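Local coordinates for ectonucleotide pyrophosphatase/phosphodiesterase family member 5 (Mus musculus, PDB 5VEO), which probably hydrolyses phosphodiester bonds of nucleotides outside the cell at a zinc-bearing active site, its nucleotide range being restricted by a tyrosine substitution, at residues Met124-Asp129 / Phe170-Glu175; Asp239-Lys244 / Asp270-Ala275. The protein carries 1 engineered substitution. All blocks are in the same frame, centred on the assembly; numbering follows the deposited sequence.

Contact 1: Met124-Asp129 / Phe170-Glu175; sequences MWPGAD and FLYWEE. With AMP (adenosine monophosphate), chain Q.
Strand 168-173, inside the mixed central sheet, meets the type II turn W125-A128 that follows its neighbour, the parallel strand 120-123; the turn closes through A128 N to W125 O at 2.9 Å. W125, its CG anti to the backbone N (chi1 -175°), lays its indole across F170: CD1 of F170 stands 3.6 Å above the indole plane, near its centre. The rings meet edge-to-face, the edge of F170 toward the five-membered ring of W125, with planes at 55°. P126 CD covers the opposite indole face toward the rim, and the carbonyl oxygen of L171 lies in plane at the edge. The same CD also serves Y172: it sits 4.0 Å from the centroid of the Y172 ring and 21° off its normal, a CH-pi contact over one face. Beside it, M124 O approaches Y172 CD2 at 3.1 Å, obliquely to the ring. P126 CD and, on the same side of the ring plane, M124 O thus cover the phenol from residues 124-129. Y172 CG is also anti to the backbone N, while the OH is hydrogen-bonded to the zinc ligand D22 and comes 3.5 Å from AMP C3'. H62 of helix 58-67 packs against both W125 and Y172. Placing a nucleotide-contacting side chain and metal ligands at the C-terminal ends of parallel strands is characteristic of the active site of the alkaline phosphatase-like alpha/beta fold.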
# COMPACT_ATOMS: atom_id res chain seq x y z
N MET A 124 -11.27 -2.51 7.74
CA MET A 124 -10.47 -3.48 6.97
C MET A 124 -9.13 -2.94 6.51
O MET A 124 -8.45 -3.60 5.70
CB MET A 124 -11.25 -4.04 5.78
CG MET A 124 -12.63 -4.57 6.16
SD MET A 124 -12.55 -5.73 7.53
CE MET A 124 -14.23 -6.36 7.52
N TRP A 125 -8.69 -1.81 7.04
CA TRP A 125 -7.39 -1.25 6.69
C TRP A 125 -6.25 -2.16 7.16
O TRP A 125 -6.25 -2.60 8.31
CB TRP A 125 -7.24 0.13 7.33
CG TRP A 125 -5.98 0.85 6.94
CD1 TRP A 125 -4.75 0.75 7.50
CD2 TRP A 125 -5.87 1.80 5.88
NE1 TRP A 125 -3.86 1.57 6.85
CE2 TRP A 125 -4.53 2.24 5.86
CE3 TRP A 125 -6.76 2.33 4.95
CZ2 TRP A 125 -4.07 3.19 4.94
CZ3 TRP A 125 -6.31 3.26 4.05
CH2 TRP A 125 -4.98 3.68 4.05
N PRO A 126 -5.26 -2.44 6.31
CA PRO A 126 -4.14 -3.32 6.71
C PRO A 126 -3.50 -2.93 8.04
O PRO A 126 -3.09 -1.79 8.26
CB PRO A 126 -3.17 -3.16 5.55
CG PRO A 126 -4.07 -2.99 4.39
CD PRO A 126 -5.18 -2.10 4.88
N GLY A 127 -3.39 -3.92 8.94
CA GLY A 127 -2.80 -3.72 10.24
C GLY A 127 -3.70 -3.12 11.29
O GLY A 127 -3.32 -3.09 12.47
N ALA A 128 -4.88 -2.61 10.92
CA ALA A 128 -5.73 -1.94 11.90
C ALA A 128 -6.35 -2.92 12.90
O ALA A 128 -6.78 -2.49 13.98
CB ALA A 128 -6.82 -1.15 11.18
N ASP A 129 -6.39 -4.21 12.59
CA ASP A 129 -6.90 -5.21 13.53
C ASP A 129 -5.76 -5.95 14.22
O ASP A 129 -5.97 -7.05 14.76
CB ASP A 129 -7.88 -6.17 12.83
CG ASP A 129 -7.26 -6.94 11.68
OD1 ASP A 129 -6.36 -6.41 11.00
OD2 ASP A 129 -7.71 -8.09 11.43
N PHE A 170 -10.43 5.07 8.44
CA PHE A 170 -9.70 4.36 7.39
C PHE A 170 -10.63 3.32 6.79
O PHE A 170 -11.20 2.51 7.52
CB PHE A 170 -8.45 3.66 7.93
CG PHE A 170 -7.41 4.61 8.40
CD1 PHE A 170 -6.50 5.15 7.50
CD2 PHE A 170 -7.36 5.01 9.73
CE1 PHE A 170 -5.54 6.05 7.91
CE2 PHE A 170 -6.39 5.91 10.15
CZ PHE A 170 -5.49 6.44 9.24
N LEU A 171 -10.76 3.33 5.47
CA LEU A 171 -11.65 2.43 4.73
C LEU A 171 -10.84 1.78 3.62
O LEU A 171 -10.15 2.47 2.88
CB LEU A 171 -12.84 3.20 4.16
CG LEU A 171 -13.79 2.50 3.20
CD1 LEU A 171 -14.48 1.34 3.89
CD2 LEU A 171 -14.82 3.48 2.61
N TYR A 172 -10.93 0.46 3.52
CA TYR A 172 -10.14 -0.32 2.59
C TYR A 172 -11.06 -1.21 1.76
O TYR A 172 -12.02 -1.81 2.28
CB TYR A 172 -9.11 -1.15 3.36
CG TYR A 172 -8.32 -2.14 2.54
CD1 TYR A 172 -7.27 -1.72 1.73
CD2 TYR A 172 -8.64 -3.47 2.56
CE1 TYR A 172 -6.55 -2.63 0.98
CE2 TYR A 172 -7.94 -4.39 1.82
CZ TYR A 172 -6.90 -3.96 1.02
OH TYR A 172 -6.22 -4.89 0.29
N TRP A 173 -10.73 -1.34 0.47
CA TRP A 173 -11.42 -2.23 -0.45
C TRP A 173 -10.38 -2.92 -1.34
O TRP A 173 -9.39 -2.29 -1.72
CB TRP A 173 -12.44 -1.46 -1.29
CG TRP A 173 -13.33 -2.28 -2.17
CD1 TRP A 173 -13.44 -2.21 -3.53
CD2 TRP A 173 -14.26 -3.29 -1.74
NE1 TRP A 173 -14.39 -3.10 -3.97
CE2 TRP A 173 -14.90 -3.78 -2.90
CE3 TRP A 173 -14.60 -3.82 -0.50
CZ2 TRP A 173 -15.86 -4.79 -2.85
CZ3 TRP A 173 -15.57 -4.81 -0.44
CH2 TRP A 173 -16.18 -5.29 -1.61
N GLU A 174 -10.62 -4.20 -1.68
CA GLU A 174 -9.61 -5.05 -2.32
C GLU A 174 -9.57 -4.91 -3.84
O GLU A 174 -8.65 -5.47 -4.48
CB GLU A 174 -9.87 -6.51 -1.97
CG GLU A 174 -9.70 -6.83 -0.49
CD GLU A 174 -10.88 -6.46 0.40
OE1 GLU A 174 -10.72 -6.55 1.65
OE2 GLU A 174 -11.97 -6.14 -0.13
N GLU A 175 -10.53 -4.20 -4.43
CA GLU A 175 -10.51 -3.90 -5.86
C GLU A 175 -10.04 -2.47 -6.10
O GLU A 175 -10.33 -1.57 -5.28
CB GLU A 175 -11.89 -4.11 -6.48
CG GLU A 175 -12.34 -5.56 -6.55
CD GLU A 175 -11.65 -6.38 -7.65
OE1 GLU A 175 -10.54 -6.03 -8.10
OE2 GLU A 175 -12.24 -7.41 -8.04
P AMP Q . -1.33 -6.73 -2.44
O1P AMP Q . 0.10 -6.57 -2.02
O2P AMP Q . -1.47 -7.69 -3.62
O3P AMP Q . -2.01 -5.40 -2.74
O5' AMP Q . -2.15 -7.37 -1.22
C5' AMP Q . -3.56 -7.14 -1.14
C4' AMP Q . -4.33 -8.31 -0.59
O4' AMP Q . -4.12 -8.37 0.81
C3' AMP Q . -5.84 -8.18 -0.78
O3' AMP Q . -6.30 -9.07 -1.77
C2' AMP Q . -6.44 -8.56 0.58
O2' AMP Q . -7.44 -9.55 0.54
C1' AMP Q . -5.23 -9.02 1.38
N9 AMP Q . -5.31 -8.67 2.78
C8 AMP Q . -5.32 -7.44 3.32
N7 AMP Q . -5.37 -7.53 4.67
C5 AMP Q . -5.38 -8.86 4.96
C6 AMP Q . -5.42 -9.68 6.18
N6 AMP Q . -5.46 -9.09 7.39
N1 AMP Q . -5.41 -11.02 6.06
C2 AMP Q . -5.36 -11.64 4.87
N3 AMP Q . -5.32 -10.97 3.71
C4 AMP Q . -5.34 -9.60 3.72

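Contact 2: Asp239-Lys244 / Asp270-Ala275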
# COMPACT_ATOMS: atom_id res chain seq x y z
N ASP A 239 14.87 -22.20 -10.88
CA ASP A 239 15.51 -23.51 -10.85
C ASP A 239 16.26 -23.82 -12.14
O ASP A 239 16.90 -24.88 -12.22
CB ASP A 239 14.48 -24.58 -10.48
CG ASP A 239 13.43 -24.81 -11.54
OD1 ASP A 239 13.37 -24.04 -12.52
OD2 ASP A 239 12.64 -25.77 -11.36
N ARG A 240 16.25 -22.92 -13.12
CA ARG A 240 17.19 -23.01 -14.22
C ARG A 240 18.61 -22.62 -13.80
O ARG A 240 19.57 -22.98 -14.49
CB ARG A 240 16.76 -22.11 -15.38
CG ARG A 240 15.54 -22.62 -16.17
CD ARG A 240 15.35 -21.85 -17.49
NE ARG A 240 16.64 -21.54 -18.11
CZ ARG A 240 16.82 -20.84 -19.23
NH1 ARG A 240 15.79 -20.35 -19.90
NH2 ARG A 240 18.05 -20.64 -19.67
N TYR A 241 18.75 -21.93 -12.68
CA TYR A 241 20.03 -21.39 -12.21
C TYR A 241 20.45 -21.90 -10.85
O TYR A 241 21.65 -22.03 -10.60
CB TYR A 241 19.96 -19.86 -12.13
CG TYR A 241 19.30 -19.25 -13.34
CD1 TYR A 241 19.94 -19.24 -14.57
CD2 TYR A 241 18.02 -18.72 -13.26
CE1 TYR A 241 19.34 -18.71 -15.68
CE2 TYR A 241 17.41 -18.17 -14.37
CZ TYR A 241 18.07 -18.17 -15.58
OH TYR A 241 17.46 -17.63 -16.67
N LEU A 242 19.50 -22.16 -9.95
CA LEU A 242 19.76 -22.39 -8.54
C LEU A 242 19.23 -23.75 -8.13
O LEU A 242 18.16 -24.18 -8.60
CB LEU A 242 19.09 -21.34 -7.64
CG LEU A 242 19.40 -19.86 -7.79
CD1 LEU A 242 18.55 -19.04 -6.80
CD2 LEU A 242 20.87 -19.62 -7.56
N ASP A 243 19.97 -24.40 -7.25
CA ASP A 243 19.53 -25.61 -6.58
C ASP A 243 18.58 -25.23 -5.44
O ASP A 243 18.99 -24.56 -4.49
CB ASP A 243 20.76 -26.35 -6.06
CG ASP A 243 20.43 -27.63 -5.34
OD1 ASP A 243 19.26 -27.83 -4.95
OD2 ASP A 243 21.38 -28.44 -5.16
N LYS A 244 17.32 -25.65 -5.55
CA LYS A 244 16.30 -25.27 -4.58
C LYS A 244 16.63 -25.70 -3.16
O LYS A 244 16.11 -25.11 -2.21
CB LYS A 244 14.95 -25.86 -4.99
CG LYS A 244 14.91 -27.39 -4.96
CD LYS A 244 13.61 -27.94 -5.56
CE LYS A 244 13.58 -29.47 -5.60
NZ LYS A 244 13.89 -30.08 -4.27
N ASP A 270 26.60 -16.12 -7.23
CA ASP A 270 27.33 -16.26 -8.48
C ASP A 270 26.49 -16.94 -9.56
O ASP A 270 26.67 -16.65 -10.76
CB ASP A 270 28.62 -17.07 -8.29
CG ASP A 270 29.64 -16.35 -7.44
OD1 ASP A 270 29.49 -15.13 -7.21
OD2 ASP A 270 30.61 -17.01 -7.02
N ALA A 271 25.60 -17.85 -9.16
CA ALA A 271 24.72 -18.51 -10.12
C ALA A 271 23.64 -17.56 -10.64
O ALA A 271 23.22 -17.69 -11.80
CB ALA A 271 24.05 -19.71 -9.47
N LEU A 272 23.19 -16.62 -9.82
CA LEU A 272 22.03 -15.80 -10.18
C LEU A 272 22.40 -14.43 -10.72
O LEU A 272 21.72 -13.93 -11.62
CB LEU A 272 21.12 -15.66 -8.96
CG LEU A 272 19.67 -15.33 -9.26
CD1 LEU A 272 18.99 -16.44 -10.08
CD2 LEU A 272 18.92 -15.09 -7.96
N ALA A 273 23.49 -13.83 -10.24
CA ALA A 273 23.84 -12.49 -10.69
C ALA A 273 24.25 -12.52 -12.16
O ALA A 273 25.16 -13.25 -12.55
CB ALA A 273 24.97 -11.91 -9.84
N GLY A 274 23.58 -11.70 -12.97
CA GLY A 274 23.86 -11.66 -14.39
C GLY A 274 23.36 -12.85 -15.17
O GLY A 274 23.66 -12.97 -16.37
N ALA A 275 22.55 -13.72 -14.55
CA ALA A 275 22.10 -14.93 -15.21
C ALA A 275 20.95 -14.67 -16.18
O ALA A 275 20.82 -15.36 -17.20
CB ALA A 275 21.66 -15.94 -14.17
O HOH W 1 18.87 -16.85 -18.51
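After the short 3-10 segment at D239-R240, the chain reaches its first touching residue, Y241; R240 CB lies 4.0 Å above the Y241 ring, near the centre of one face. The opposite face receives A275, whose CB is 4.1 Å from the ring centroid and 24° off the normal, so a CH-pi contact completes a sandwich of the phenol between a residue of its own segment and one of the other. Y241 CG is anti to the carbonyl carbon (chi1 -44°), which directs the ring along the turn that follows helix 265-272. At its CD2 corner the ring meets L272 CD1 at 4.0 Å, the two side chains crossing at about a right angle. The hydroxyl does not bond A275 directly; one water lies 2.4 Å from Y241 OH, a notably short separation, and donates to A275 O at 2.8 Å. An alanine here would remove the ring and hydroxyl that meet A275 CB, L272 CD1 and the water, and would probably loosen the loop against the turn after the helix. These contacts join the loop between strands 235-237 and 247-249 to the C-terminal end of helix 265-272, beside a four-stranded antiparallel sheet; helix 265-272 is the connection of a beta-alpha-beta crossover from strand 255-260 to the parallel strand 279-283, with strand 302-306 between them. The backbone of Y241 contributes too, its O lying 3.5 Å from A271 CB. Next along the chain, L242 sends its two methyl branches to different partners: CD2 rests on A271 CB at 3.7 Å, while CD1 meets CD2 of L272, again with the side chains crossed. L272 in turn packs on L279 and V281 of strand 279-283.

Contact 1 is core and contact 2 peripheral: their centres lie about 10 and 30 Å from the centre of the chain, and every touching residue of contact 1 is buried against two of five in contact 2. They share no strand or helix. Contact 1 joins the loop after strand 120-123 to strand 168-173 of the large mixed sheet, whereas 239-244 and 270-275 flank the smaller antiparallel one; nearest atoms of the two contacts are about 28 Å apart. Each uses a tyrosine with a CH-pi partner, but the hydroxyls differ with place: one meets a zinc ligand beside AMP, the other a water. Aromatic pairing marks the interior site, alanine and leucine methyls the periphery.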